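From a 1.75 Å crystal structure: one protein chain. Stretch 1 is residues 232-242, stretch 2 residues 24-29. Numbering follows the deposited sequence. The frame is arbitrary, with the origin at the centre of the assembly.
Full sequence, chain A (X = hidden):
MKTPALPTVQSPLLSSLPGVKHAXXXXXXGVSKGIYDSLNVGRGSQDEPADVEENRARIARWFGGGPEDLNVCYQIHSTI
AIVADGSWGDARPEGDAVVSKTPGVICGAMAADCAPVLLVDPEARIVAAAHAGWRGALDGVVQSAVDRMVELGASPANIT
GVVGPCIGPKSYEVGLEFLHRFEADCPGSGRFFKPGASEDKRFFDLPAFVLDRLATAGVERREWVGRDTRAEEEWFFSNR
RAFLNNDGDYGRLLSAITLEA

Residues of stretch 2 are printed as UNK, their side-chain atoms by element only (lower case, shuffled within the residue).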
ATOM      1  N   GLU A 232       7.411 -14.245  -3.304  1.00  7.17           N
ATOM      2  CA  GLU A 232       7.128 -14.984  -2.072  1.00  7.06           C
ATOM      3  C   GLU A 232       5.672 -15.399  -1.911  1.00  5.96           C
ATOM      4  O   GLU A 232       4.935 -14.820  -1.114  1.00  6.24           O
ATOM      5  CB  GLU A 232       7.553 -14.152  -0.862  1.00  8.87           C
ATOM      6  CG  GLU A 232       8.987 -13.652  -0.933  1.00 10.41           C
ATOM      7  CD  GLU A 232       9.406 -12.931   0.329  1.00 12.40           C
ATOM      8  OE1 GLU A 232       9.500 -13.591   1.383  1.00 15.47           O
ATOM      9  OE2 GLU A 232       9.633 -11.705   0.265  1.00 14.88           O
ATOM     10  N   GLU A 233       5.276 -16.422  -2.659  1.00  6.77           N
ATOM     11  CA  GLU A 233       3.913 -16.937  -2.618  1.00  6.33           C
ATOM     12  C   GLU A 233       3.537 -17.442  -1.228  1.00  5.79           C
ATOM     13  O   GLU A 233       2.360 -17.503  -0.878  1.00  6.45           O
ATOM     14  CB  GLU A 233       3.766 -18.057  -3.653  1.00  9.60           C
ATOM     15  CG  GLU A 233       2.439 -18.785  -3.627  1.00 14.25           C
ATOM     16  CD  GLU A 233       2.313 -19.780  -4.763  1.00 17.74           C
ATOM     17  OE1 GLU A 233       3.292 -20.514  -5.022  1.00 19.34           O
ATOM     18  OE2 GLU A 233       1.236 -19.831  -5.393  1.00 19.71           O
ATOM     19  N   GLU A 234       4.546 -17.798  -0.440  1.00  5.06           N
ATOM     20  CA  GLU A 234       4.338 -18.290   0.918  1.00  4.71           C
ATOM     21  C   GLU A 234       3.688 -17.216   1.783  1.00  5.64           C
ATOM     22  O   GLU A 234       2.857 -17.511   2.647  1.00  4.95           O
ATOM     23  CB  GLU A 234       5.686 -18.681   1.536  1.00  7.17           C
ATOM     24  CG  GLU A 234       5.628 -19.057   3.019  1.00  7.70           C
ATOM     25  CD  GLU A 234       7.009 -19.211   3.643  1.00 10.65           C
ATOM     26  OE1 GLU A 234       8.013 -19.158   2.901  1.00  7.31           O
ATOM     27  OE2 GLU A 234       7.093 -19.391   4.880  1.00  8.28           O
ATOM     28  N   TRP A 235       4.062 -15.966   1.530  1.00  4.98           N
ATOM     29  CA  TRP A 235       3.569 -14.849   2.323  1.00  6.01           C
ATOM     30  C   TRP A 235       2.674 -13.817   1.652  1.00  5.33           C
ATOM     31  O   TRP A 235       1.945 -13.109   2.341  1.00  3.81           O
ATOM     32  CB  TRP A 235       4.758 -14.103   2.935  1.00  6.56           C
ATOM     33  CG  TRP A 235       5.609 -14.947   3.813  1.00  5.85           C
ATOM     34  CD1 TRP A 235       6.844 -15.454   3.527  1.00  5.76           C
ATOM     35  CD2 TRP A 235       5.286 -15.392   5.132  1.00  4.41           C
ATOM     36  NE1 TRP A 235       7.314 -16.189   4.592  1.00  3.17           N
ATOM     37  CE2 TRP A 235       6.375 -16.168   5.590  1.00  5.59           C
ATOM     38  CE3 TRP A 235       4.181 -15.211   5.973  1.00  5.26           C
ATOM     39  CZ2 TRP A 235       6.389 -16.762   6.854  1.00  5.24           C
ATOM     40  CZ3 TRP A 235       4.197 -15.803   7.232  1.00  3.03           C
ATOM     41  CH2 TRP A 235       5.295 -16.569   7.658  1.00  5.28           C
ATOM     42  N   PHE A 236       2.713 -13.717   0.328  1.00  5.14           N
ATOM     43  CA  PHE A 236       1.920 -12.678  -0.328  1.00  3.41           C
ATOM     44  C   PHE A 236       1.085 -13.067  -1.536  1.00  3.44           C
ATOM     45  O   PHE A 236       1.436 -13.979  -2.285  1.00  3.26           O
ATOM     46  CB  PHE A 236       2.852 -11.536  -0.751  1.00  3.77           C
ATOM     47  CG  PHE A 236       3.751 -11.049   0.351  1.00  3.12           C
ATOM     48  CD1 PHE A 236       3.223 -10.391   1.461  1.00  5.60           C
ATOM     49  CD2 PHE A 236       5.122 -11.275   0.295  1.00  3.13           C
ATOM     50  CE1 PHE A 236       4.051  -9.967   2.503  1.00  3.63           C
ATOM     51  CE2 PHE A 236       5.961 -10.855   1.331  1.00  3.43           C
ATOM     52  CZ  PHE A 236       5.423 -10.202   2.436  1.00  3.45           C
ATOM     53  N   PHE A 237      -0.033 -12.361  -1.705  1.00  3.37           N
ATOM     54  CA  PHE A 237      -0.909 -12.547  -2.856  1.00  3.77           C
ATOM     55  C   PHE A 237      -0.189 -11.748  -3.942  1.00  3.65           C
ATOM     56  O   PHE A 237       0.583 -10.839  -3.626  1.00  4.43           O
ATOM     57  CB  PHE A 237      -2.281 -11.906  -2.626  1.00  3.68           C
ATOM     58  CG  PHE A 237      -3.103 -12.562  -1.554  1.00  3.11           C
ATOM     59  CD1 PHE A 237      -3.447 -13.906  -1.644  1.00  4.14           C
ATOM     60  CD2 PHE A 237      -3.563 -11.823  -0.470  1.00  3.58           C
ATOM     61  CE1 PHE A 237      -4.241 -14.505  -0.664  1.00  3.56           C
ATOM     62  CE2 PHE A 237      -4.355 -12.410   0.512  1.00  3.76           C
ATOM     63  CZ  PHE A 237      -4.694 -13.755   0.414  1.00  3.15           C
ATOM     64  N   SER A 238      -0.441 -12.066  -5.205  1.00  3.57           N
ATOM     65  CA  SER A 238       0.208 -11.354  -6.306  1.00  5.01           C
ATOM     66  C   SER A 238      -0.628 -11.362  -7.580  1.00  4.57           C
ATOM     67  O   SER A 238      -0.932 -12.425  -8.126  1.00  4.68           O
ATOM     68  CB  SER A 238       1.575 -11.976  -6.600  1.00  6.61           C
ATOM     69  OG  SER A 238       2.150 -11.406  -7.766  1.00  6.16           O
ATOM     70  N   ASN A 239      -1.000 -10.174  -8.048  1.00  4.85           N
ATOM     71  CA  ASN A 239      -1.787 -10.045  -9.269  1.00  6.01           C
ATOM     72  C   ASN A 239      -1.016 -10.615 -10.461  1.00  6.49           C
ATOM     73  O   ASN A 239      -1.589 -11.285 -11.327  1.00  5.25           O
ATOM     74  CB  ASN A 239      -2.129  -8.568  -9.510  1.00  9.04           C
ATOM     75  CG  ASN A 239      -2.735  -8.317 -10.883  1.00 12.96           C
ATOM     76  OD1 ASN A 239      -3.726  -8.939 -11.268  1.00 17.24           O
ATOM     77  ND2 ASN A 239      -2.139  -7.397 -11.627  1.00 14.21           N
ATOM     78  N   ARG A 240       0.289 -10.366 -10.502  1.00  7.57           N
ATOM     79  CA  ARG A 240       1.094 -10.870 -11.611  1.00  7.95           C
ATOM     80  C   ARG A 240       1.149 -12.391 -11.588  1.00  7.38           C
ATOM     81  O   ARG A 240       1.040 -13.040 -12.628  1.00  5.54           O
ATOM     82  CB  ARG A 240       2.509 -10.280 -11.567  1.00 11.17           C
ATOM     83  CG  ARG A 240       3.419 -10.727 -12.713  1.00 15.37           C
ATOM     84  CD  ARG A 240       2.741 -10.589 -14.079  1.00 17.88           C
ATOM     85  NE  ARG A 240       2.302  -9.225 -14.379  1.00 19.21           N
ATOM     86  CZ  ARG A 240       3.102  -8.240 -14.777  1.00 20.15           C
ATOM     87  NH1 ARG A 240       4.403  -8.450 -14.932  1.00 18.63           N
ATOM     88  NH2 ARG A 240       2.596  -7.039 -15.030  1.00 20.62           N
ATOM     89  N   ARG A 241       1.308 -12.971 -10.405  1.00  5.78           N
ATOM     90  CA  ARG A 241       1.354 -14.422 -10.315  1.00  7.04           C
ATOM     91  C   ARG A 241      -0.007 -14.986 -10.719  1.00  8.18           C
ATOM     92  O   ARG A 241      -0.091 -16.023 -11.377  1.00  7.79           O
ATOM     93  CB  ARG A 241       1.719 -14.856  -8.894  1.00  8.51           C
ATOM     94  CG  ARG A 241       2.214 -16.286  -8.801  1.00 10.36           C
ATOM     95  CD  ARG A 241       2.872 -16.541  -7.451  1.00  8.59           C
ATOM     96  NE  ARG A 241       1.920 -16.350  -6.365  1.00  6.67           N
ATOM     97  CZ  ARG A 241       2.093 -15.512  -5.349  1.00  5.26           C
ATOM     98  NH1 ARG A 241       3.194 -14.775  -5.265  1.00  5.63           N
ATOM     99  NH2 ARG A 241       1.154 -15.405  -4.420  1.00  6.79           N
ATOM    100  N   ALA A 242      -1.072 -14.289 -10.332  1.00  7.25           N
ATOM    101  CA  ALA A 242      -2.426 -14.713 -10.670  1.00  8.83           C
ATOM    102  C   ALA A 242      -2.600 -14.697 -12.184  1.00 10.08           C
ATOM    103  O   ALA A 242      -3.235 -15.582 -12.757  1.00 10.75           O
ATOM    104  CB  ALA A 242      -3.444 -13.787 -10.017  1.00  7.43           C
ATOM    105  N   UNK A  24       2.280  -4.230   7.731  1.00  3.54           N
ATOM    106  CA  UNK A  24       2.105  -4.610   6.338  1.00  3.45           C
ATOM    107  C   UNK A  24       1.728  -6.078   6.522  1.00  3.13           C
ATOM    108  O   UNK A  24       2.571  -6.904   6.865  1.00  3.50           O
ATOM    109  c   UNK A  24       3.425  -4.487   5.570  1.00  3.06           C
ATOM    110  c   UNK A  24       4.796  -0.420   5.170  1.00  4.10           C
ATOM    111  c   UNK A  24       4.970  -2.601   6.191  1.00  3.06           C
ATOM    112  c   UNK A  24       3.735  -0.877   4.395  1.00  3.39           C
ATOM    113  c   UNK A  24       3.910  -3.071   5.421  1.00  3.04           C
ATOM    114  c   UNK A  24       3.296  -2.200   4.524  1.00  3.07           C
ATOM    115  c   UNK A  24       5.416  -1.285   6.072  1.00  4.96           C
ATOM    116  N   UNK A  25       0.455  -6.396   6.328  1.00  3.13           N
ATOM    117  CA  UNK A  25       0.003  -7.762   6.525  1.00  3.64           C
ATOM    118  C   UNK A  25       0.379  -8.715   5.404  1.00  3.13           C
ATOM    119  O   UNK A  25       0.719  -8.295   4.294  1.00  3.10           O
ATOM    120  c   UNK A  25      -1.511  -7.767   6.759  1.00  3.02           C
ATOM    121  c   UNK A  25      -1.907  -7.132   8.060  1.00  3.04           C
ATOM    122  c   UNK A  25      -1.828  -7.855   9.245  1.00  3.52           C
ATOM    123  c   UNK A  25      -2.266  -5.787   8.112  1.00  4.87           C
ATOM    124  c   UNK A  25      -2.096  -7.248  10.472  1.00  3.89           C
ATOM    125  c   UNK A  25      -2.450  -5.900  10.518  1.00  4.15           C
ATOM    126  c   UNK A  25      -2.536  -5.166   9.333  1.00  3.59           C
ATOM    127  N   UNK A  26       0.336 -10.006   5.722  1.00  3.41           N
ATOM    128  CA  UNK A  26       0.651 -11.047   4.759  1.00  3.58           C
ATOM    129  C   UNK A  26      -0.649 -11.754   4.388  1.00  4.19           C
ATOM    130  O   UNK A  26      -1.741 -11.306   4.759  1.00  4.22           O
ATOM    131  o   UNK A  26       0.978 -12.896   6.319  1.00  3.85           O
ATOM    132  c   UNK A  26       1.642 -12.088   5.339  1.00  3.84           C
ATOM    133  c   UNK A  26       2.833 -11.389   5.990  1.00  4.92           C
ATOM    134  N   UNK A  27      -0.533 -12.855   3.656  1.00  3.15           N
ATOM    135  CA  UNK A  27      -1.701 -13.616   3.240  1.00  3.05           C
ATOM    136  C   UNK A  27      -2.121 -14.594   4.336  1.00  3.11           C
ATOM    137  O   UNK A  27      -3.189 -15.195   4.263  1.00  3.87           O
ATOM    138  n   UNK A  27      -0.378 -17.291  -1.729  1.00  5.68           N
ATOM    139  n   UNK A  27      -1.346 -16.798   0.295  1.00  5.04           N
ATOM    140  c   UNK A  27      -1.386 -14.398   1.960  1.00  3.18           C
ATOM    141  c   UNK A  27      -0.374 -15.516   2.162  1.00  5.13           C
ATOM    142  n   UNK A  27      -2.603 -17.747  -1.385  1.00  4.92           N
ATOM    143  c   UNK A  27      -1.442 -17.282  -0.937  1.00  5.35           C
ATOM    144  c   UNK A  27      -0.115 -16.254   0.863  1.00  4.19           C
ATOM    145  N   UNK A  28      -1.283 -14.736   5.358  1.00  3.10           N
ATOM    146  CA  UNK A  28      -1.556 -15.671   6.449  1.00  3.07           C
ATOM    147  C   UNK A  28      -2.344 -15.130   7.643  1.00  3.34           C
ATOM    148  O   UNK A  28      -2.286 -13.936   7.955  1.00  3.62           O
ATOM    149  c   UNK A  28       1.680 -17.875   6.480  1.00  4.32           C
ATOM    150  o   UNK A  28       1.810 -18.097   7.684  1.00  6.36           O
ATOM    151  c   UNK A  28      -0.232 -16.272   6.941  1.00  3.55           C
ATOM    152  n   UNK A  28       2.608 -18.205   5.586  1.00  3.04           N
ATOM    153  c   UNK A  28       0.419 -17.219   5.942  1.00  3.95           C
ATOM    154  N   UNK A  29      -3.093 -16.023   8.294  1.00  3.15           N
ATOM    155  CA  UNK A  29      -3.863 -15.653   9.470  1.00  3.12           C
ATOM    156  C   UNK A  29      -5.357 -15.443   9.300  1.00  3.92           C
ATOM    157  O   UNK A  29      -6.045 -15.148  10.279  1.00  3.06           O
TER

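Position 24 has seven side-chain atoms, all carbon: one carbon, then a ring of six. No heteroatom sits on the ring. The side chain does not touch stretch 1. The residue is Phe-24. It lies in a strand, and the end of its side chain leads away from stretch 1.

Position 25 also carries one carbon followed by a six-carbon ring. Its CA-to-CB bond points away from stretch 1, and the ring stays clear of it. The contact here is through the backbone: O of residue 25 lies 4.1 Å from CE1 of Phe-236, at the edge of that ring. It is Phe-25.

Position 26 has three side-chain atoms. The first carbon carries one oxygen and one carbon, a branch at CB. CB lies 3.2 Å from O of Trp-235, and the oxygen sits near the plane of the Trp-235 ring, at its edge. This is Thr-26. Its CG2 is 4.0 Å from CE1 of Phe-236. Its OG1 turns back to its own stretch and accepts a hydrogen bond from N of residue 28, at 3.1 Å.

Position 27 has seven side-chain atoms: three carbons, a nitrogen, then a carbon carrying two more nitrogens. That is a guanidinium. Its backbone N donates to O of Trp-235 at 2.8 Å. One end nitrogen lies 2.9 Å from O of Glu-233. CB packs over the face of the Phe-237 ring, 3.8 Å from the ring centroid. The residue is Arg-27. The end nitrogen is NH1, and it donates a hydrogen bond to O of Glu-233.

Position 28 has three carbons in a row, the third carrying one oxygen and one nitrogen. The nitrogen lies 3.0 Å from O of Glu-234. It also sits over one face of the Trp-235 ring, 3.3 Å from CZ3. This unbranched chain ending in an amide is Gln-28. Its NE2 donates a hydrogen bond to O of Glu-234.

Position 29 has no side-chain atoms and makes no contact with stretch 1. It is Gly-29. Its phi is 102°, and a CB at these backbone angles would be jammed against the preceding carbonyl O.

The contact rests on three carbonyl oxygens of stretch 1, from Glu-233, Glu-234 and Trp-235. Each accepts one hydrogen bond from stretch 2. Arg-27 supplies two donors and has the largest covered area; the amide of Gln-28 supplies the third. Aromatic rings add packing around these polar links. NH1 of Arg-27 and NH2 of Arg-241 are 3.6 Å apart despite like charge. Both groups are engaged by carbonyls: NH2 of Arg-241 donates to O of Phe-236 at 2.6 Å.

Stretch 2 24-29: FFTRQG
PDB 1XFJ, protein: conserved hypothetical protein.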